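Local coordinates for fibronectin type III domain-containing protein (Simiduia agarivorans, PDB 6P2K) that probably hydrolyses xyloglucan-type polysaccharides as a family 74 glycoside hydrolase, with this part of the longer protein forming seven-bladed beta-propellers that bind zinc, at residues 324-329 against 354-359; 371-376 against 391-396. All blocks are in the same frame, centred on the assembly; numbering follows the deposited sequence.

Overall arrangement
From the N terminus, strand 304-314 gives way to a long loop that carries residues 324-329. The chain then forms strands 336-338 and 348-351 before interaction 1 brings residues 354-359 back against that loop. Strands 358-363 and 368-373 follow as antiparallel neighbours in one four-stranded blade, and residues 374-376 then lead out of the blade into another sheet. Interaction 2 closes the next excursion, made of strands 376-379 and 381-385, where strand 388-395 returns beside Ser376. The two contacts are in series, neither nested nor crossed, yet their centres lie about 8 Å apart. Backbone hydrogen bonds between Met357 and Lys374 and between Tyr359 and Gln372 join them, and Tyr375 reaches back to the 324-329 loop.

Interaction 1: 324-329 against 354-359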
loop_
_atom_site.group_PDB
_atom_site.type_symbol
_atom_site.label_atom_id
_atom_site.label_comp_id
_atom_site.label_asym_id
_atom_site.label_seq_id
_atom_site.Cartn_x
_atom_site.Cartn_y
_atom_site.Cartn_z
ATOM N N GLY B 324 14.842 -19.304 -23.129
ATOM C CA GLY B 324 13.580 -20.022 -23.117
ATOM C C GLY B 324 13.069 -20.227 -21.699
ATOM O O GLY B 324 13.465 -19.538 -20.755
ATOM N N TRP B 325 12.167 -21.203 -21.552
ATOM C CA TRP B 325 11.618 -21.463 -20.226
ATOM C C TRP B 325 12.604 -22.203 -19.335
ATOM O O TRP B 325 12.571 -22.031 -18.110
ATOM C CB TRP B 325 10.297 -22.242 -20.321
ATOM C CG TRP B 325 10.375 -23.651 -20.872
ATOM C CD1 TRP B 325 10.031 -24.058 -22.131
ATOM C CD2 TRP B 325 10.778 -24.836 -20.168
ATOM N NE1 TRP B 325 10.208 -25.414 -22.259
ATOM C CE2 TRP B 325 10.668 -25.915 -21.069
ATOM C CE3 TRP B 325 11.230 -25.089 -18.868
ATOM C CZ2 TRP B 325 10.992 -27.225 -20.712
ATOM C CZ3 TRP B 325 11.558 -26.392 -18.518
ATOM C CH2 TRP B 325 11.434 -27.442 -19.437
ATOM N N ASP B 326 13.491 -23.008 -19.920
ATOM C CA ASP B 326 14.415 -23.851 -19.161
ATOM C C ASP B 326 15.667 -23.042 -18.849
ATOM O O ASP B 326 16.611 -22.982 -19.639
ATOM C CB ASP B 326 14.740 -25.118 -19.943
ATOM C CG ASP B 326 15.475 -26.155 -19.110
ATOM O OD1 ASP B 326 15.682 -25.923 -17.899
ATOM O OD2 ASP B 326 15.846 -27.207 -19.671
ATOM N N TYR B 327 15.681 -22.412 -17.673
ATOM C CA TYR B 327 16.830 -21.623 -17.231
ATOM C C TYR B 327 17.970 -22.587 -16.907
ATOM O O TYR B 327 18.219 -22.954 -15.756
ATOM C CB TYR B 327 16.462 -20.752 -16.034
ATOM C CG TYR B 327 17.483 -19.675 -15.735
ATOM C CD1 TYR B 327 17.466 -18.470 -16.420
ATOM C CD2 TYR B 327 18.462 -19.865 -14.765
ATOM C CE1 TYR B 327 18.397 -17.483 -16.153
ATOM C CE2 TYR B 327 19.394 -18.881 -14.487
ATOM C CZ TYR B 327 19.357 -17.695 -15.188
ATOM O OH TYR B 327 20.282 -16.715 -14.919
ATOM N N ALA B 328 18.671 -23.009 -17.956
ATOM C CA ALA B 328 19.740 -24.003 -17.861
ATOM C C ALA B 328 21.032 -23.346 -18.331
ATOM O O ALA B 328 21.313 -23.299 -19.532
ATOM C CB ALA B 328 19.410 -25.243 -18.689
ATOM N N THR B 329 21.820 -22.840 -17.383
ATOM C CA THR B 329 23.023 -22.089 -17.701
ATOM C C THR B 329 24.119 -22.418 -16.697
ATOM O O THR B 329 23.834 -22.587 -15.500
ATOM C CB THR B 329 22.748 -20.577 -17.705
ATOM O OG1 THR B 329 23.979 -19.859 -17.851
ATOM C CG2 THR B 329 22.061 -20.147 -16.410
ATOM N N ASN B 354 20.874 -28.920 -22.765
ATOM C CA ASN B 354 20.762 -30.289 -22.248
ATOM C C ASN B 354 19.400 -30.868 -22.619
ATOM O O ASN B 354 19.318 -31.935 -23.234
ATOM C CB ASN B 354 20.949 -30.401 -20.731
ATOM C CG ASN B 354 20.825 -31.835 -20.237
ATOM O OD1 ASN B 354 19.788 -32.235 -19.713
ATOM N ND2 ASN B 354 21.881 -32.621 -20.421
ATOM N N GLN B 355 18.327 -30.174 -22.242
ATOM C CA GLN B 355 16.967 -30.616 -22.517
ATOM C C GLN B 355 16.339 -29.881 -23.692
ATOM O O GLN B 355 15.117 -29.941 -23.868
ATOM C CB GLN B 355 16.084 -30.439 -21.279
ATOM C CG GLN B 355 16.692 -30.922 -19.971
ATOM C CD GLN B 355 15.714 -30.808 -18.809
ATOM O OE1 GLN B 355 15.461 -31.782 -18.099
ATOM N NE2 GLN B 355 15.151 -29.615 -18.618
ATOM N N THR B 356 17.139 -29.190 -24.498
ATOM C CA THR B 356 16.627 -28.204 -25.437
ATOM C C THR B 356 17.256 -28.411 -26.812
ATOM O O THR B 356 18.059 -29.323 -27.027
ATOM C CB THR B 356 16.902 -26.785 -24.921
ATOM O OG1 THR B 356 18.310 -26.625 -24.695
ATOM C CG2 THR B 356 16.164 -26.550 -23.609
ATOM N N MET B 357 16.873 -27.551 -27.754
ATOM C CA MET B 357 17.463 -27.517 -29.086
ATOM C C MET B 357 17.784 -26.072 -29.429
ATOM O O MET B 357 16.921 -25.196 -29.307
ATOM C CB MET B 357 16.525 -28.122 -30.140
ATOM C CG MET B 357 16.112 -29.562 -29.867
ATOM S SD MET B 357 14.658 -29.682 -28.807
ATOM C CE MET B 357 13.369 -29.185 -29.948
ATOM N N TYR B 358 19.020 -25.827 -29.857
ATOM C CA TYR B 358 19.495 -24.481 -30.136
ATOM C C TYR B 358 20.259 -24.471 -31.448
ATOM O O TYR B 358 21.000 -25.412 -31.749
ATOM C CB TYR B 358 20.396 -23.965 -29.007
ATOM C CG TYR B 358 19.640 -23.308 -27.876
ATOM C CD1 TYR B 358 19.101 -24.062 -26.843
ATOM C CD2 TYR B 358 19.463 -21.931 -27.843
ATOM C CE1 TYR B 358 18.405 -23.463 -25.806
ATOM C CE2 TYR B 358 18.774 -21.324 -26.812
ATOM C CZ TYR B 358 18.249 -22.096 -25.799
ATOM O OH TYR B 358 17.562 -21.497 -24.778
ATOM N N TYR B 359 20.082 -23.402 -32.222
ATOM C CA TYR B 359 20.802 -23.220 -33.473
ATOM C C TYR B 359 21.517 -21.878 -33.461
ATOM O O TYR B 359 20.950 -20.862 -33.044
ATOM C CB TYR B 359 19.864 -23.291 -34.684
ATOM C CG TYR B 359 20.564 -23.015 -35.995
ATOM C CD1 TYR B 359 21.282 -24.011 -36.643
ATOM C CD2 TYR B 359 20.515 -21.757 -36.580
ATOM C CE1 TYR B 359 21.926 -23.763 -37.840
ATOM C CE2 TYR B 359 21.158 -21.499 -37.774
ATOM C CZ TYR B 359 21.859 -22.505 -38.398
ATOM O OH TYR B 359 22.497 -22.251 -39.588
HETATM O O HOH W 1 18.341 -27.661 -20.803
HETATM O O HOH W 2 17.854 -23.415 -22.197
#
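Asp326 and Gln355 make the direct polar contact between the 324-329 loop and the turn that leads into strand 358-363 of a propeller blade. Gln355 NE2 donates to Asp326 OD2 at 2.7 Å, with an N-H...O angle of 158°. The two side chains cross at about a right angle: OD2 lies close to the amide plane, whereas NE2 approaches from above the carboxylate plane, 44° out of it. NE2 also bonds to Asn420 OD1. Held by both partners, the Gln355 side chain lies about 6 Å from that of the zinc ligand Gln16 and about 4 Å from a glycerol, probably from the crystallisation liquor.

Two waters extend the polar link. One donates to Asp326 OD2 at 2.8 Å and accepts from Gln355 N, so it bridges the same two residues by a second route. The other donates to Asp326 O at 2.9 Å and to Tyr358 OH, a phenol oxygen that is also hydrogen-bonded to Asp322 O.

Van der Waals contact is modest: the Thr356 CG2 methyl packs 4.0 Å from Asp326 OD2 and near Asp326 CB, while the Thr356 hydroxyl is bonded to Thr353 OG1. On the loop side, Asp326 CB rests over the rim of one face of the Trp325 indole, whose NE1 bonds to Gly12 O.

OD2 thus takes two donors in a largely buried setting, which would be expected to favour an ionised Asp326.

Interaction 2: 371-376 against 391-396; sequences WQNKYS and PTYKGK
Asn373 and Tyr393 meet obliquely where the outermost strand, 368-373, of a beta-propeller blade runs into an Asx turn that hands the chain to a second antiparallel sheet. Asn373 ND2 lies 3.9 Å from Tyr393 CE2, with the amide and ring planes 35° apart. CG anti to the backbone N (chi1 169°) starts the Asn373 amide toward the turn, where OD1 accepts from Tyr375 N, nearly in line with the carbonyl bond, and from Ser376 N, tilted from the carbonyl plane. ND2 donates to Ser376 OG within the amide plane, and also to Asp322 OD2. The other oxygen of that carboxylate is bonded to Tyr393 OH, so Asp322 ties the two side chains together.

At Lys374 the backbone is covered by the aliphatic chain of Lys396, whose CD sits 3.7 Å from Lys374 C. Lys374 NZ and Lys396 NZ are 6.7 Å apart, and Glu47 forms a salt bridge with each, which probably offsets their repulsion; Lys374 NZ is also hydrogen-bonded to Asn45 O.

Tyr375 contributes its carbonyl: O receives a weak bond from Lys396 N at 3.3 Å, and a water bridges the same two atoms. Its ring has Ser376 OG over the rim of one face.

Ser376 forms an antiparallel non-hydrogen-bonded pair with Gly395, opening strand 376-379 beside strand 388-395. Ser376 CA makes a CA-H...O contact with Lys394 O at 3.4 Å, and Ser376 OG lies 3.6 Å from Tyr393 CD2. Past the pair, Lys396 CE lies 3.4 Å from Ser376 O and 3.6 Å from Asn373 O, and a bend at chi4 (-68°) turns NZ off the extended chain, where it bonds to Thr377 OG1 as well as to Glu47.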
loop_
_atom_site.group_PDB
_atom_site.type_symbol
_atom_site.label_atom_id
_atom_site.label_comp_id
_atom_site.label_asym_id
_atom_site.label_seq_id
_atom_site.Cartn_x
_atom_site.Cartn_y
_atom_site.Cartn_z
ATOM N N TRP B 371 22.883 -17.236 -31.249
ATOM C CA TRP B 371 22.173 -18.424 -30.802
ATOM C C TRP B 371 20.669 -18.191 -30.792
ATOM O O TRP B 371 20.190 -17.146 -30.343
ATOM C CB TRP B 371 22.669 -18.836 -29.416
ATOM C CG TRP B 371 24.048 -19.400 -29.498
ATOM C CD1 TRP B 371 25.225 -18.730 -29.324
ATOM C CD2 TRP B 371 24.397 -20.747 -29.827
ATOM N NE1 TRP B 371 26.286 -19.583 -29.509
ATOM C CE2 TRP B 371 25.804 -20.829 -29.819
ATOM C CE3 TRP B 371 23.656 -21.895 -30.120
ATOM C CZ2 TRP B 371 26.483 -22.012 -30.090
ATOM C CZ3 TRP B 371 24.333 -23.071 -30.388
ATOM C CH2 TRP B 371 25.733 -23.119 -30.373
ATOM N N GLN B 372 19.928 -19.178 -31.293
ATOM C CA GLN B 372 18.487 -19.082 -31.482
ATOM C C GLN B 372 17.794 -20.218 -30.741
ATOM O O GLN B 372 18.215 -21.376 -30.834
ATOM C CB GLN B 372 18.124 -19.124 -32.972
ATOM C CG GLN B 372 18.833 -18.074 -33.818
ATOM C CD GLN B 372 18.645 -18.287 -35.317
ATOM O OE1 GLN B 372 17.666 -18.896 -35.754
ATOM N NE2 GLN B 372 19.587 -17.778 -36.109
ATOM N N ASN B 373 16.733 -19.876 -30.015
ATOM C CA ASN B 373 15.930 -20.853 -29.287
ATOM C C ASN B 373 15.067 -21.631 -30.278
ATOM O O ASN B 373 14.220 -21.048 -30.961
ATOM C CB ASN B 373 15.082 -20.114 -28.245
ATOM C CG ASN B 373 13.996 -20.974 -27.597
ATOM O OD1 ASN B 373 13.783 -22.140 -27.935
ATOM N ND2 ASN B 373 13.296 -20.374 -26.643
ATOM N N LYS B 374 15.277 -22.952 -30.350
ATOM C CA LYS B 374 14.557 -23.808 -31.289
ATOM C C LYS B 374 13.741 -24.883 -30.576
ATOM O O LYS B 374 13.497 -25.955 -31.131
ATOM C CB LYS B 374 15.522 -24.457 -32.281
ATOM C CG LYS B 374 16.272 -23.470 -33.167
ATOM C CD LYS B 374 15.331 -22.787 -34.151
ATOM C CE LYS B 374 16.099 -21.906 -35.127
ATOM N NZ LYS B 374 15.292 -21.593 -36.335
ATOM N N TYR B 375 13.316 -24.620 -29.342
ATOM C CA TYR B 375 12.465 -25.562 -28.631
ATOM C C TYR B 375 11.191 -24.951 -28.073
ATOM O O TYR B 375 10.220 -25.691 -27.868
ATOM C CB TYR B 375 13.242 -26.251 -27.491
ATOM C CG TYR B 375 13.548 -25.397 -26.274
ATOM C CD1 TYR B 375 14.613 -24.500 -26.274
ATOM C CD2 TYR B 375 12.793 -25.518 -25.111
ATOM C CE1 TYR B 375 14.903 -23.729 -25.161
ATOM C CE2 TYR B 375 13.074 -24.753 -23.991
ATOM C CZ TYR B 375 14.130 -23.863 -24.020
ATOM O OH TYR B 375 14.410 -23.109 -22.901
ATOM N N SER B 376 11.143 -23.639 -27.848
ATOM C CA SER B 376 9.956 -23.009 -27.291
ATOM C C SER B 376 9.837 -21.599 -27.846
ATOM O O SER B 376 10.814 -21.012 -28.320
ATOM C CB SER B 376 10.000 -22.987 -25.759
ATOM O OG SER B 376 11.199 -22.394 -25.287
ATOM N N PRO B 391 9.213 -14.011 -20.192
ATOM C CA PRO B 391 8.014 -14.412 -20.926
ATOM C C PRO B 391 7.582 -15.815 -20.534
ATOM O O PRO B 391 8.367 -16.619 -20.026
ATOM C CB PRO B 391 8.453 -14.365 -22.397
ATOM C CG PRO B 391 9.826 -13.741 -22.400
ATOM C CD PRO B 391 10.406 -13.986 -21.053
ATOM N N THR B 392 6.303 -16.097 -20.763
ATOM C CA THR B 392 5.878 -17.485 -20.800
ATOM C C THR B 392 6.178 -18.056 -22.183
ATOM O O THR B 392 6.345 -17.322 -23.159
ATOM C CB THR B 392 4.390 -17.619 -20.474
ATOM O OG1 THR B 392 3.615 -16.952 -21.481
ATOM C CG2 THR B 392 4.082 -17.011 -19.110
ATOM N N TYR B 393 6.256 -19.382 -22.260
ATOM C CA TYR B 393 6.718 -20.047 -23.473
ATOM C C TYR B 393 5.766 -21.166 -23.859
ATOM O O TYR B 393 5.355 -21.962 -23.006
ATOM C CB TYR B 393 8.133 -20.603 -23.287
ATOM C CG TYR B 393 9.203 -19.538 -23.256
ATOM C CD1 TYR B 393 9.514 -18.868 -22.077
ATOM C CD2 TYR B 393 9.897 -19.196 -24.408
ATOM C CE1 TYR B 393 10.489 -17.886 -22.051
ATOM C CE2 TYR B 393 10.872 -18.220 -24.391
ATOM C CZ TYR B 393 11.166 -17.568 -23.213
ATOM O OH TYR B 393 12.142 -16.595 -23.201
ATOM N N LYS B 394 5.429 -21.233 -25.144
ATOM C CA LYS B 394 4.666 -22.341 -25.696
ATOM C C LYS B 394 5.582 -23.226 -26.534
ATOM O O LYS B 394 6.549 -22.754 -27.137
ATOM C CB LYS B 394 3.487 -21.841 -26.539
ATOM C CG LYS B 394 3.872 -21.059 -27.783
ATOM C CD LYS B 394 2.630 -20.575 -28.512
ATOM C CE LYS B 394 2.991 -19.816 -29.773
ATOM N NZ LYS B 394 1.781 -19.233 -30.414
ATOM N N GLY B 395 5.268 -24.518 -26.564
ATOM C CA GLY B 395 6.133 -25.469 -27.229
ATOM C C GLY B 395 6.152 -25.306 -28.737
ATOM O O GLY B 395 5.236 -24.764 -29.358
ATOM N N LYS B 396 7.235 -25.795 -29.336
ATOM C CA LYS B 396 7.405 -25.776 -30.782
ATOM C C LYS B 396 7.050 -27.107 -31.431
ATOM O O LYS B 396 7.328 -27.296 -32.617
ATOM C CB LYS B 396 8.838 -25.381 -31.148
ATOM C CG LYS B 396 9.124 -23.887 -31.030
ATOM C CD LYS B 396 10.493 -23.539 -31.618
ATOM C CE LYS B 396 10.790 -22.050 -31.522
ATOM N NZ LYS B 396 9.904 -21.239 -32.406
HETATM O O HOH W 3 9.475 -28.133 -28.768
#